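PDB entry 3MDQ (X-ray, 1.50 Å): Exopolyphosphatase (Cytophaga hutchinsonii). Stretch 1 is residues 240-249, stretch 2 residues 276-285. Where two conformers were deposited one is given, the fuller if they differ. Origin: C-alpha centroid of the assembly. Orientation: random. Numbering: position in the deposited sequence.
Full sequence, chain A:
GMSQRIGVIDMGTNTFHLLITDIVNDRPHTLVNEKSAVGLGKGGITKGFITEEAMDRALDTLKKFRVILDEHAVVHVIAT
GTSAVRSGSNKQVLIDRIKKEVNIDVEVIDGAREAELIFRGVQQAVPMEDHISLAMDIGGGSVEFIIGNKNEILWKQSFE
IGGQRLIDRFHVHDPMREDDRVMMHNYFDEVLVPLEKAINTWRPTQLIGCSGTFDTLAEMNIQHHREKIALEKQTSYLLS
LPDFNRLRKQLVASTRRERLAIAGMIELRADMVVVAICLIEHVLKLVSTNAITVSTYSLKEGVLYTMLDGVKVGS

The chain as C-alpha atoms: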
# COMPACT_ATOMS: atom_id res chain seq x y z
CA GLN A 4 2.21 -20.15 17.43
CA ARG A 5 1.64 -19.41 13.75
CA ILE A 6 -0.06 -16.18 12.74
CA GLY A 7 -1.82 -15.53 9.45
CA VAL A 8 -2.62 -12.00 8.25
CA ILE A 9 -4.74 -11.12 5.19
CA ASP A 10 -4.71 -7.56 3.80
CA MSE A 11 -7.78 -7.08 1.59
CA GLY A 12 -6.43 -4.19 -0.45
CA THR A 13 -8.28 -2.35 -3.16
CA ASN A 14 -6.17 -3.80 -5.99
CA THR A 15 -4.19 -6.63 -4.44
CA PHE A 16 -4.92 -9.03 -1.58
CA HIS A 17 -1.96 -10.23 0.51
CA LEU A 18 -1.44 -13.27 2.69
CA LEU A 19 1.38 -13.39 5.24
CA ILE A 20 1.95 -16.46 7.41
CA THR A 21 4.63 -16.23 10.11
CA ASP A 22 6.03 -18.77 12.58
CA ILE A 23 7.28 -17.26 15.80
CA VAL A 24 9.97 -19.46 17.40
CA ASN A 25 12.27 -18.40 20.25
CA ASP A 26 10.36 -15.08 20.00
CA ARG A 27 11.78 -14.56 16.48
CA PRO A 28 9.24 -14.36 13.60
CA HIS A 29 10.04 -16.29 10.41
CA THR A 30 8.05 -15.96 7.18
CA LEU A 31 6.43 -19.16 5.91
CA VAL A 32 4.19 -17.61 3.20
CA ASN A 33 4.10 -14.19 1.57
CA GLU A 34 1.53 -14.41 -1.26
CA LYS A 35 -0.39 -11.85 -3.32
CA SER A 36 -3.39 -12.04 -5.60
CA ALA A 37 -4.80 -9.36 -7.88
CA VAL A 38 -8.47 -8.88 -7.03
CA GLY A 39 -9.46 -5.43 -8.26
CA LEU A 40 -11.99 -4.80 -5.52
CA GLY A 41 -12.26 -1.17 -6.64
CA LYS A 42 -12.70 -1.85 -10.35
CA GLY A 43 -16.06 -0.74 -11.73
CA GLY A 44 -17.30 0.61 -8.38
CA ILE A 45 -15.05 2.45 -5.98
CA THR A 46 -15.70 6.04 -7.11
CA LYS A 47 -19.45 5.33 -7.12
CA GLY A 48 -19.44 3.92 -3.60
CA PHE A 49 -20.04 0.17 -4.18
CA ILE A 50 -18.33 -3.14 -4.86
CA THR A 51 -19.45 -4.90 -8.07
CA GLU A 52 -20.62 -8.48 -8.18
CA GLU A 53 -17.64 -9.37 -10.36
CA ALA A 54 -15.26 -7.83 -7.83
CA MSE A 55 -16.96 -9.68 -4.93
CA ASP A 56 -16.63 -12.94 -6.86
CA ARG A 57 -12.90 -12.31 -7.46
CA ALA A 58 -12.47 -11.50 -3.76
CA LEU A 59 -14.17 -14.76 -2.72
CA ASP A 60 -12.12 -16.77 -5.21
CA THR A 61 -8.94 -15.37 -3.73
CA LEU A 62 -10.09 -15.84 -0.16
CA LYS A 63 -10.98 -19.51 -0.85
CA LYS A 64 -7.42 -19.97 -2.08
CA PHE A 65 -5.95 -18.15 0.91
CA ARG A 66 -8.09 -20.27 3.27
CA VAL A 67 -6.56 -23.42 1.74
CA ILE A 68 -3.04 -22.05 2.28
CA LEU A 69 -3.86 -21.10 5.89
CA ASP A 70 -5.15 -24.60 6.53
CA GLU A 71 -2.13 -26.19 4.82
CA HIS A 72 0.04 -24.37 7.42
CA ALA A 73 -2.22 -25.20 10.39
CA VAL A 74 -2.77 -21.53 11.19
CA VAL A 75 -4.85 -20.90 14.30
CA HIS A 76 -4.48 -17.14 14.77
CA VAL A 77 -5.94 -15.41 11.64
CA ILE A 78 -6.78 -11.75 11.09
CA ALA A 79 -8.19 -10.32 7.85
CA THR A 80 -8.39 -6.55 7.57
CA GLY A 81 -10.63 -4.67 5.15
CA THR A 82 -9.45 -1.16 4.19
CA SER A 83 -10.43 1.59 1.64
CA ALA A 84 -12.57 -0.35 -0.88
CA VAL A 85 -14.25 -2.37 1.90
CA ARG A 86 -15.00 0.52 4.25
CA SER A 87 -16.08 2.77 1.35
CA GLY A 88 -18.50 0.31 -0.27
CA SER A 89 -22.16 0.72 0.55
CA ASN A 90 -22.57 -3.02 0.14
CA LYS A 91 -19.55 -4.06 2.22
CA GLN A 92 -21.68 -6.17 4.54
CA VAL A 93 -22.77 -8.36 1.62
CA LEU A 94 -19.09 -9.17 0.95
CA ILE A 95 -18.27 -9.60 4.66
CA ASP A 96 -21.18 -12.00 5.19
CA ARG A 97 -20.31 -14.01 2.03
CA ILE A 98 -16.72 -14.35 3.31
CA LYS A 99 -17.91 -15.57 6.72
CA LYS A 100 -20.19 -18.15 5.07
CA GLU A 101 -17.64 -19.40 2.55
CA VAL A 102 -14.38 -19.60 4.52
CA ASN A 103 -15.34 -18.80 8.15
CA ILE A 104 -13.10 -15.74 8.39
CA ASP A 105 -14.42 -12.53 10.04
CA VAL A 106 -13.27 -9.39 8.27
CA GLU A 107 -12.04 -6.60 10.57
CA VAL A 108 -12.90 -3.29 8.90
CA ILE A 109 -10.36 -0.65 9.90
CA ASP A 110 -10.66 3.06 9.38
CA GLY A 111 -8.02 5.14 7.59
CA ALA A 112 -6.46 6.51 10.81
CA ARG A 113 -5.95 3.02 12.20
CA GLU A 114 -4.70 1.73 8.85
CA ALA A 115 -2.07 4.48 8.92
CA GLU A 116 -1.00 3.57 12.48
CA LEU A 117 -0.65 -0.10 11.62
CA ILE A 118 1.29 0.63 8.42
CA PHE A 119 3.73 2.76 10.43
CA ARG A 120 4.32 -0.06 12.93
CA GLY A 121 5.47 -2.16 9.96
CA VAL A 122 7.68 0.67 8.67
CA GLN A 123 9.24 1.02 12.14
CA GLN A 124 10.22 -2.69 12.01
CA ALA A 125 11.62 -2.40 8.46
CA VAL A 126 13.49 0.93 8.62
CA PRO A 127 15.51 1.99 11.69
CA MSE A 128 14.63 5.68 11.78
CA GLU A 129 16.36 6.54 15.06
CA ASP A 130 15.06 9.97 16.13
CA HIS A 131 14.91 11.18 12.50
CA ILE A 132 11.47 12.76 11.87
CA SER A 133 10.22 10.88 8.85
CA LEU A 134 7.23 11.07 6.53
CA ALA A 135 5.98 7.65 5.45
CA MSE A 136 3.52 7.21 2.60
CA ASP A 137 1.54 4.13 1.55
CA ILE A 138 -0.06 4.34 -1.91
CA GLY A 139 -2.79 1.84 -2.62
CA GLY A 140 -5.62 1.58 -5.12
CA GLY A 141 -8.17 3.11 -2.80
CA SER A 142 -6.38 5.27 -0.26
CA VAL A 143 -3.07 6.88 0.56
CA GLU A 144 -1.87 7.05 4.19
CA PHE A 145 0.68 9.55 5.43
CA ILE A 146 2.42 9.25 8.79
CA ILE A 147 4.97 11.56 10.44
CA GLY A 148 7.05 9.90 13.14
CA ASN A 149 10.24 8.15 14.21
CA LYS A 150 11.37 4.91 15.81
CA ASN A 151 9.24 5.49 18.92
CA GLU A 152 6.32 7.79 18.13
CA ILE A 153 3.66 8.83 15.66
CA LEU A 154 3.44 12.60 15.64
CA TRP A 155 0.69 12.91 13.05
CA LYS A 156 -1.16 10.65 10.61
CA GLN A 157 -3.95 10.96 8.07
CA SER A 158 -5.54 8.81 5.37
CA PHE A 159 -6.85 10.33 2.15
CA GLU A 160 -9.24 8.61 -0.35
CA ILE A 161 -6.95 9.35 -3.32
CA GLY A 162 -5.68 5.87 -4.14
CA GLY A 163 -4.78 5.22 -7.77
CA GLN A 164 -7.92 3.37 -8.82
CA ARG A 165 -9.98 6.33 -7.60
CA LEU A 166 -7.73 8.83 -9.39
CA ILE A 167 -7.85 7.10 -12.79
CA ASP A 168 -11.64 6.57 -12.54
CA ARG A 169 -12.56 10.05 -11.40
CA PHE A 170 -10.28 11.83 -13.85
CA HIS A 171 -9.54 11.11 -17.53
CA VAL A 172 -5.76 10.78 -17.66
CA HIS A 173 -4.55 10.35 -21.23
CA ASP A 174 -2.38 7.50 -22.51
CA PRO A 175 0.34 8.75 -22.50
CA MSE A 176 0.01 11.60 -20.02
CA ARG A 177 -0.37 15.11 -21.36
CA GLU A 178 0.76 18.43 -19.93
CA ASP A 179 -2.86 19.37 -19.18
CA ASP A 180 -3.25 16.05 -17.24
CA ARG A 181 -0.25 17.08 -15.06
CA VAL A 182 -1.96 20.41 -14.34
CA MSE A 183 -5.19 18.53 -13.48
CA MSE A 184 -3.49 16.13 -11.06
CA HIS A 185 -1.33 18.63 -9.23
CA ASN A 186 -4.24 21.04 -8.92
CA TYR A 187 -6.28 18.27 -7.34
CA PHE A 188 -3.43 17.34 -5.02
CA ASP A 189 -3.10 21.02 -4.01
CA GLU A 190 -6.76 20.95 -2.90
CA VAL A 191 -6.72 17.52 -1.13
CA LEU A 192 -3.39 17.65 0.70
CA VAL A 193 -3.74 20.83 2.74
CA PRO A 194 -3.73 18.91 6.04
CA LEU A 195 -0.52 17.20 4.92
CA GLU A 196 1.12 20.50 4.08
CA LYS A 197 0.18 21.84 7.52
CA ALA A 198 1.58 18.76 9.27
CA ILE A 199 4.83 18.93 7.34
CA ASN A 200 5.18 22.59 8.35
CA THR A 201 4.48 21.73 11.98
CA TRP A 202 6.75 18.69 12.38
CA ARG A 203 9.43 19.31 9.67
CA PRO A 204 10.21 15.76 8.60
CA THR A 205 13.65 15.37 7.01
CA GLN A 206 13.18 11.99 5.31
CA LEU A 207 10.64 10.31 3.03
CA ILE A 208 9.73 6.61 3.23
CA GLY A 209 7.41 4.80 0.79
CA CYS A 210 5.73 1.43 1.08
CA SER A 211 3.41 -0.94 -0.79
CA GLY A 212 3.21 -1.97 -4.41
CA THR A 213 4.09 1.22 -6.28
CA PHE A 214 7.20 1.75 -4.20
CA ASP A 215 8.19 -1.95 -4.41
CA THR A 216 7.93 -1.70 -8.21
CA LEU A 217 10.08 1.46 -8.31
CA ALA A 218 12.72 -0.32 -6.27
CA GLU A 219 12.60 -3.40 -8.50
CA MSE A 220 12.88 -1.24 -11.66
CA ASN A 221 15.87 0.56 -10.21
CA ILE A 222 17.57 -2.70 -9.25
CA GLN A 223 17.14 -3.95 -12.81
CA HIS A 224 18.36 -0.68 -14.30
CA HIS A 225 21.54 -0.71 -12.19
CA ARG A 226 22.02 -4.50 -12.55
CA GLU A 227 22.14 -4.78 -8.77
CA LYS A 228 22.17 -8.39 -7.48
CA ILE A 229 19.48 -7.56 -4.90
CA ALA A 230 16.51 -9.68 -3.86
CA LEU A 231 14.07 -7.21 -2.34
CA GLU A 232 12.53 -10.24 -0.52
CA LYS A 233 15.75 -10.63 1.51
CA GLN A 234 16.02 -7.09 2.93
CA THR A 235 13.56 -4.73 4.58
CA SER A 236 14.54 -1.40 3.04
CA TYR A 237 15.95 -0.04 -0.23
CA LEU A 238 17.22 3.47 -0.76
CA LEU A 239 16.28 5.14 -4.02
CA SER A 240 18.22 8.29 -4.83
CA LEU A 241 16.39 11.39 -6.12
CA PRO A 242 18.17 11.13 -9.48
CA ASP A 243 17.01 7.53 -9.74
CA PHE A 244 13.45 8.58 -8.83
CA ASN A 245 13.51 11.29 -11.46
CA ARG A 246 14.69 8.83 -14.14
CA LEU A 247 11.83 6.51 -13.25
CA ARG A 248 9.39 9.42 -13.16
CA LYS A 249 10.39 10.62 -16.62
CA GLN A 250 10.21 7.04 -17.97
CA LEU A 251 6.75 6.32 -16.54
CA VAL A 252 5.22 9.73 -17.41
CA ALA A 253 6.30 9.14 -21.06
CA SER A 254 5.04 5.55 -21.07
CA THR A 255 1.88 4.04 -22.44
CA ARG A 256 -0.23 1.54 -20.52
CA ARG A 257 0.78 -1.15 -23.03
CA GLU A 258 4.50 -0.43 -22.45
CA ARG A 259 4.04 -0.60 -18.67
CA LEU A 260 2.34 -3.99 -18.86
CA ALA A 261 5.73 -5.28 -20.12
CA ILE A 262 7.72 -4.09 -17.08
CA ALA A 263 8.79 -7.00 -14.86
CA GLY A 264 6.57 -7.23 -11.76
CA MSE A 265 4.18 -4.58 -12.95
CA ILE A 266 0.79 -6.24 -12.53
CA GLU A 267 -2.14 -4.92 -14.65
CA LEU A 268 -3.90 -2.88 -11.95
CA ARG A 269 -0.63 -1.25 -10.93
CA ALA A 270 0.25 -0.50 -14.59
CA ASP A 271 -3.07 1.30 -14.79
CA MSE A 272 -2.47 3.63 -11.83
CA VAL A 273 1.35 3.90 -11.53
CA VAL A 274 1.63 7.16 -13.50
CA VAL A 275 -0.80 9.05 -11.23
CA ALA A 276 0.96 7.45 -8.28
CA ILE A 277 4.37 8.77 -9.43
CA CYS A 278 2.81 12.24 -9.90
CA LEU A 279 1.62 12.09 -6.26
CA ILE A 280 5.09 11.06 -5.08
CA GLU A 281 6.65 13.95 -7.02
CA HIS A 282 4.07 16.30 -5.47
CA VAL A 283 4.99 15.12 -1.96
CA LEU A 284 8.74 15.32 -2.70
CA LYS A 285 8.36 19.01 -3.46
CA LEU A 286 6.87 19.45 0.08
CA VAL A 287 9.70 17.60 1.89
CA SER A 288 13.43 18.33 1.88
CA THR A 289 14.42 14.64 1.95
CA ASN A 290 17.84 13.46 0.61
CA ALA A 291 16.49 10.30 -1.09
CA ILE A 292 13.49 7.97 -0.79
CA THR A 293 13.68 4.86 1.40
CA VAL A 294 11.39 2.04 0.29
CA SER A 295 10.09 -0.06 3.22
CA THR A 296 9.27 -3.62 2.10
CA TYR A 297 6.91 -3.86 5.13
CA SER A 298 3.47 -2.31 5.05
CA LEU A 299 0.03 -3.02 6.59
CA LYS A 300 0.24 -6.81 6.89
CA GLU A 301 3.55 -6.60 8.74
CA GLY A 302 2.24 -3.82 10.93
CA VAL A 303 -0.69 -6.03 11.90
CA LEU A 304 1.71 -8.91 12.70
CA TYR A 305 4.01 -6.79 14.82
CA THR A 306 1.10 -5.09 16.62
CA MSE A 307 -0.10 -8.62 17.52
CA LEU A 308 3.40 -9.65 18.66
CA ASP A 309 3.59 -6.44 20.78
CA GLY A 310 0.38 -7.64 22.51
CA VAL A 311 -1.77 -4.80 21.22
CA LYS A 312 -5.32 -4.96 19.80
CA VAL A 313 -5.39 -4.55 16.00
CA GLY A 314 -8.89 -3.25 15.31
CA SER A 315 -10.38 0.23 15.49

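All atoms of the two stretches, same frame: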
# COMPACT_ATOMS: atom_id res chain seq x y z
N SER A 240 17.80 6.90 -4.77
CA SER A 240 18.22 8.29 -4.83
C SER A 240 17.21 9.17 -5.56
O SER A 240 16.44 8.66 -6.38
CB SER A 240 19.58 8.43 -5.48
OG SER A 240 19.51 8.21 -6.89
N LEU A 241 17.28 10.48 -5.34
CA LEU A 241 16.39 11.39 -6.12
C LEU A 241 16.68 11.35 -7.62
O LEU A 241 15.72 11.33 -8.41
CB LEU A 241 16.38 12.80 -5.60
CG LEU A 241 15.83 12.84 -4.19
CD1 LEU A 241 15.73 14.28 -3.73
CD2 LEU A 241 14.48 12.13 -3.97
N PRO A 242 17.95 11.33 -8.04
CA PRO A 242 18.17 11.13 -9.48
C PRO A 242 17.56 9.85 -10.05
O PRO A 242 17.03 9.85 -11.18
CB PRO A 242 19.69 11.13 -9.60
CG PRO A 242 20.11 12.01 -8.53
CD PRO A 242 19.20 11.69 -7.35
N ASP A 243 17.63 8.75 -9.29
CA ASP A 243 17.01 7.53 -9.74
C ASP A 243 15.48 7.66 -9.81
O ASP A 243 14.87 7.21 -10.78
CB ASP A 243 17.49 6.34 -8.90
CG ASP A 243 18.89 5.81 -9.36
OD1 ASP A 243 19.43 6.19 -10.44
OD2 ASP A 243 19.45 4.96 -8.72
N PHE A 244 14.89 8.31 -8.82
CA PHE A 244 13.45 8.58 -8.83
C PHE A 244 13.09 9.41 -10.05
O PHE A 244 12.10 9.13 -10.75
CB PHE A 244 12.95 9.31 -7.57
CG PHE A 244 11.51 9.67 -7.67
CD1 PHE A 244 10.53 8.69 -7.57
CD2 PHE A 244 11.14 10.97 -7.98
CE1 PHE A 244 9.20 9.03 -7.70
CE2 PHE A 244 9.79 11.29 -8.15
CZ PHE A 244 8.85 10.32 -8.01
N ASN A 245 13.87 10.45 -10.31
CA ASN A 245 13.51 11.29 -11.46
C ASN A 245 13.67 10.59 -12.82
O ASN A 245 12.92 10.87 -13.76
CB ASN A 245 14.25 12.63 -11.38
CG ASN A 245 13.64 13.56 -10.33
OD1 ASN A 245 12.40 13.76 -10.26
ND2 ASN A 245 14.50 14.15 -9.52
N ARG A 246 14.61 9.65 -12.94
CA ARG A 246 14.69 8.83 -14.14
C ARG A 246 13.44 7.97 -14.29
O ARG A 246 12.86 7.90 -15.40
CB ARG A 246 15.93 7.92 -14.12
CG ARG A 246 16.17 7.16 -15.44
CD ARG A 246 17.13 5.97 -15.26
NE ARG A 246 16.47 4.82 -14.61
CZ ARG A 246 16.63 4.45 -13.34
NH1 ARG A 246 17.44 5.09 -12.50
NH2 ARG A 246 15.97 3.39 -12.90
N LEU A 247 13.01 7.36 -13.20
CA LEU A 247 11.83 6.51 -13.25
C LEU A 247 10.60 7.34 -13.53
O LEU A 247 9.73 6.90 -14.28
CB LEU A 247 11.66 5.79 -11.91
CG LEU A 247 12.71 4.72 -11.59
CD1 LEU A 247 12.73 4.33 -10.07
CD2 LEU A 247 12.48 3.51 -12.54
N ARG A 248 10.52 8.52 -12.95
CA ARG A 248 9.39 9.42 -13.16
C ARG A 248 9.29 9.80 -14.64
O ARG A 248 8.21 9.71 -15.25
CB ARG A 248 9.51 10.66 -12.29
CG ARG A 248 8.46 11.73 -12.55
CD ARG A 248 8.72 13.00 -11.73
NE ARG A 248 9.92 13.71 -12.13
CZ ARG A 248 10.05 14.43 -13.25
NH1 ARG A 248 9.05 14.54 -14.10
NH2 ARG A 248 11.21 15.03 -13.51
N LYS A 249 10.41 10.18 -15.22
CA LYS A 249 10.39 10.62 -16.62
C LYS A 249 9.98 9.44 -17.51
O LYS A 249 9.15 9.58 -18.43
CB LYS A 249 11.75 11.19 -17.03
CG LYS A 249 12.00 12.55 -16.49
CD LYS A 249 13.45 12.95 -16.81
CE LYS A 249 13.79 14.36 -16.36
NZ LYS A 249 15.28 14.57 -16.35
N ALA A 276 0.24 7.68 -9.51
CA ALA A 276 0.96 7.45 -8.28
C ALA A 276 2.30 8.18 -8.28
O ALA A 276 2.65 8.82 -7.27
CB ALA A 276 1.12 5.92 -8.04
N ILE A 277 3.07 8.07 -9.37
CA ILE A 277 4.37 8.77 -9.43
C ILE A 277 4.19 10.29 -9.41
O ILE A 277 5.04 11.00 -8.86
CB ILE A 277 5.34 8.28 -10.58
CG1 ILE A 277 6.72 7.92 -9.97
CG2 ILE A 277 5.62 9.40 -11.54
CD1 ILE A 277 7.53 6.98 -10.71
N CYS A 278 3.11 10.81 -9.99
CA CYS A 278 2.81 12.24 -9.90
C CYS A 278 2.56 12.63 -8.45
O CYS A 278 2.99 13.69 -8.03
CB CYS A 278 1.57 12.59 -10.73
SG CYS A 278 1.95 12.56 -12.50
N LEU A 279 1.84 11.81 -7.70
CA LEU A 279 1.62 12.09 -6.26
C LEU A 279 2.92 12.08 -5.48
O LEU A 279 3.15 12.93 -4.64
CB LEU A 279 0.63 11.08 -5.65
CG LEU A 279 0.31 11.24 -4.18
CD1 LEU A 279 -0.22 12.65 -3.90
CD2 LEU A 279 -0.68 10.16 -3.73
N ILE A 280 3.79 11.12 -5.77
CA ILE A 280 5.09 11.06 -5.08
C ILE A 280 5.91 12.33 -5.38
O ILE A 280 6.48 12.93 -4.45
CB ILE A 280 5.90 9.79 -5.48
CG1 ILE A 280 5.16 8.52 -5.10
CG2 ILE A 280 7.28 9.81 -4.75
CD1 ILE A 280 5.76 7.22 -5.76
N GLU A 281 5.95 12.74 -6.64
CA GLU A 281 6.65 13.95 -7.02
C GLU A 281 6.06 15.12 -6.23
O GLU A 281 6.81 15.91 -5.63
CB GLU A 281 6.59 14.17 -8.53
CG GLU A 281 7.17 15.49 -9.01
CD GLU A 281 8.66 15.55 -9.03
OE1 GLU A 281 9.33 14.58 -8.65
OE2 GLU A 281 9.18 16.61 -9.44
N HIS A 282 4.73 15.22 -6.18
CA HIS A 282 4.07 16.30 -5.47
C HIS A 282 4.53 16.36 -4.03
O HIS A 282 4.87 17.43 -3.51
CB HIS A 282 2.56 16.09 -5.53
CG HIS A 282 1.78 17.27 -5.08
ND1 HIS A 282 1.29 18.19 -5.96
CD2 HIS A 282 1.39 17.67 -3.85
CE1 HIS A 282 0.66 19.15 -5.29
NE2 HIS A 282 0.72 18.87 -4.01
N VAL A 283 4.56 15.20 -3.37
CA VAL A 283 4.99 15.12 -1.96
C VAL A 283 6.48 15.45 -1.78
O VAL A 283 6.86 16.17 -0.86
CB VAL A 283 4.63 13.74 -1.36
CG1 VAL A 283 5.19 13.61 0.10
CG2 VAL A 283 3.12 13.54 -1.38
N LEU A 284 7.31 14.99 -2.70
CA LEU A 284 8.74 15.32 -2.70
C LEU A 284 9.02 16.79 -2.71
O LEU A 284 9.97 17.25 -2.04
CB LEU A 284 9.46 14.73 -3.91
CG LEU A 284 10.00 13.36 -3.72
CD1 LEU A 284 10.56 12.92 -5.08
CD2 LEU A 284 11.13 13.35 -2.63
N LYS A 285 8.20 17.57 -3.42
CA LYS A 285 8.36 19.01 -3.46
C LYS A 285 8.02 19.65 -2.11
O LYS A 285 8.52 20.73 -1.82
CB LYS A 285 7.52 19.61 -4.59
CG LYS A 285 8.04 19.23 -5.97

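Two helices, 241-249 and 276-285, pack with their N-to-C directions 144° apart, so they run roughly antiparallel but well splayed. Their axes come no nearer than 10.5 Å, a wide spacing that leaves room for a large side chain between the backbones. The register reflects the splay: the CA atoms of Arg248 and Ile277 are 6.3 Å apart, whereas those of Leu241 and Leu284, at the other end, stand at 9.3 Å.

The bump in this contact is Phe244. Its CA-to-CB bond points toward the second helix, and with chi1 at 175° (t) the ring reaches into a hollow formed by Ile277, Ile280, Glu281 and Leu284. These four positions follow the i, i+3, i+4, i+7 spacing that builds a classic hole on a helix surface. Phe244 CE1 lies 3.5 Å from Ile277 CG1 and 3.6 Å from Ile280 CG2, while Phe244 CD2 meets Leu284 CD1 at 3.5 Å, on the Ile280 CG2 side of the ring plane, opposite Ile277 CG1. The aliphatic contacts approach obliquely. Glu281 instead sits at the ring edge, near its plane, with OE1 3.4 Å from Phe244 CE2; there a carboxylate oxygen faces the slightly positive hydrogens of the aromatic rim.

One turn before Phe244, Leu241 spans the wider end. Its CB points sideways, but the end of its side chain comes nearer, and Leu241 CD2 touches Leu284 CD2 at 3.8 Å. Leu284 thus serves two neighbours, the ring and Leu241. One turn after Phe244, where the backbones draw close, Arg248 lays its aliphatic stem over Ile277, with Arg248 CG 3.8 Å from Ile277 CG2. Leu247 adds a looser flank, its CB 4.5 Å from Ile277 CD1.

The polar chemistry gathers beside the plug. Arg248 NE donates to Asn245 OD1 within its own helix, at 3.1 Å and a nearly straight 175°. Across the interface the same NE makes a long salt bridge to Glu281 OE1, 3.6 Å away, and Glu281 OE2 lies over one face of the guanidinium. No hydrogen bond joins the helices, so apolar packing carries most of the contact.

Before the first helix, Ser240 caps the N terminus, its OG accepting from Asp243 N at 3.1 Å. The rule to read here is economical: one aromatic knob in a four-residue hole, leucines at one end, and an arginine whose stem packs while its charged head pairs.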